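Local coordinates for teichoic acid biosynthesis protein F (Staphylococcus epidermidis, PDB 3L7I) that belongs to the teichoic acid biosynthesis proteins, carrying a C-terminal glycosyltransferase-like module of the GT-B clan built from two parallel-sheet halves, at residues R450-D454 and S495-M499. Numbering follows the deposited sequence.
Sequences RLAND and SAFWM
Asn453 lays its side chain across one face of the Trp498 indole, its CB standing 4.2 Å from the centroid of the six-membered ring of Trp498 in a CH-pi contact. The site belongs to the N-terminal of two parallel-sheet halves that make up a GT-B-type module, and it illustrates how a long connecting loop can be pinned to the end of a helix: residues 450-454 follow strand 438-441, while 495-499 comprise the last two residues of helix 487-496 and the chain leaving it. The amide plane of Asn453 is tilted 34° from the indole, so the two overlap without stacking flat. Its ND2 donates to Ser495 O at 3.2 Å, a fairly straight bond (162°) with the acceptor lying in the plane of the amide. The backbone N of Asn453 also points at Ala496 O, although the position of that oxygen is less certain; if the bond holds, one residue takes up two successive carbonyls at the helix end, just before Phe497 departs from helical geometry. Helix 465-476 flanks the site, its Phe472 touching both Ala452 and Trp498.

On the apolar side, Leu451 splits its two methyls. CD1 meets Ala496 CB, whereas CD2 approaches Phe497 CZ at 3.4 Å, obliquely to the ring. Trp443 and Trp479 each pack edge-to-face with Phe497, placing that ring in an aromatic cluster beside strand 481-484.

Asp454 adds a second polar link, held chiefly by Tyr655. With CG beside the backbone N (chi1 -70°), its carboxylate extends over Ala496 CB; OD2 is hydrogen-bonded to Tyr655 OH, and OD1 receives a weak bond from Ser495 OG. Within the loop, the Arg450 side chain spans back to the backbone: its NE points to Asp454 O at 3.1 Å, the oxygen lying in the guanidinium plane while the donor sits above the carbonyl plane.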
# COMPACT_ATOMS: atom_id res chain seq x y z
N ARG A 450 16.33 -8.65 45.12
CA ARG A 450 16.76 -7.62 44.17
C ARG A 450 15.91 -7.63 42.91
O ARG A 450 15.62 -8.69 42.36
CB ARG A 450 18.23 -7.82 43.80
CG ARG A 450 19.19 -7.80 44.97
CD ARG A 450 20.64 -7.96 44.50
NE ARG A 450 21.21 -6.69 44.04
CZ ARG A 450 21.85 -5.82 44.83
NH1 ARG A 450 22.00 -6.08 46.13
NH2 ARG A 450 22.34 -4.70 44.31
N LEU A 451 15.54 -6.44 42.43
CA LEU A 451 14.70 -6.31 41.23
C LEU A 451 15.10 -5.18 40.30
O LEU A 451 15.75 -4.21 40.72
CB LEU A 451 13.21 -6.13 41.59
CG LEU A 451 12.79 -5.21 42.74
CD1 LEU A 451 13.86 -4.21 43.11
CD2 LEU A 451 11.51 -4.53 42.39
N ALA A 452 14.69 -5.28 39.04
CA ALA A 452 14.88 -4.20 38.07
C ALA A 452 16.37 -3.88 37.83
O ALA A 452 17.14 -4.76 37.45
CB ALA A 452 14.11 -2.96 38.50
N ASN A 453 16.78 -2.63 38.05
CA ASN A 453 18.17 -2.24 37.81
C ASN A 453 19.19 -3.14 38.55
O ASN A 453 20.33 -3.35 38.10
CB ASN A 453 18.37 -0.80 38.23
CG ASN A 453 19.41 -0.10 37.40
OD1 ASN A 453 19.94 -0.65 36.43
ND2 ASN A 453 19.72 1.14 37.76
N ASP A 454 18.74 -3.67 39.68
CA ASP A 454 19.63 -4.28 40.65
C ASP A 454 19.89 -5.75 40.39
O ASP A 454 20.81 -6.31 40.97
CB ASP A 454 19.10 -4.07 42.07
CG ASP A 454 19.21 -2.62 42.52
OD1 ASP A 454 19.76 -1.82 41.72
OD2 ASP A 454 18.77 -2.28 43.65
N SER A 495 17.37 3.62 43.33
CA SER A 495 18.33 2.89 42.51
C SER A 495 17.69 1.87 41.56
O SER A 495 17.99 1.83 40.37
CB SER A 495 19.33 2.17 43.43
OG SER A 495 19.97 1.06 42.79
N ALA A 496 16.81 1.02 42.10
CA ALA A 496 16.26 -0.14 41.40
C ALA A 496 15.25 0.23 40.32
O ALA A 496 15.03 -0.54 39.38
CB ALA A 496 15.64 -1.12 42.39
N PHE A 497 14.64 1.40 40.47
CA PHE A 497 13.62 1.85 39.54
C PHE A 497 13.98 3.13 38.81
O PHE A 497 13.14 3.71 38.14
CB PHE A 497 12.30 2.08 40.28
CG PHE A 497 11.60 0.82 40.71
CD1 PHE A 497 10.80 0.81 41.85
CD2 PHE A 497 11.73 -0.34 39.97
CE1 PHE A 497 10.14 -0.36 42.25
CE2 PHE A 497 11.09 -1.51 40.35
CZ PHE A 497 10.29 -1.52 41.48
N TRP A 498 15.23 3.57 38.94
CA TRP A 498 15.64 4.83 38.33
C TRP A 498 14.65 5.93 38.71
O TRP A 498 14.04 6.54 37.82
CB TRP A 498 15.66 4.71 36.79
CG TRP A 498 16.43 3.54 36.17
CD1 TRP A 498 17.76 3.52 35.81
CD2 TRP A 498 15.91 2.26 35.81
NE1 TRP A 498 18.09 2.30 35.28
CE2 TRP A 498 16.97 1.51 35.27
CE3 TRP A 498 14.64 1.66 35.92
CZ2 TRP A 498 16.82 0.20 34.82
CZ3 TRP A 498 14.48 0.35 35.47
CH2 TRP A 498 15.57 -0.36 34.92
N MET A 499 14.46 6.18 40.00
CA MET A 499 13.45 7.16 40.43
C MET A 499 14.09 8.37 41.10
O MET A 499 15.17 8.27 41.67
CB MET A 499 12.45 6.52 41.39
CG MET A 499 11.49 5.55 40.75
SD MET A 499 10.11 6.42 39.99
CE MET A 499 9.96 7.76 41.16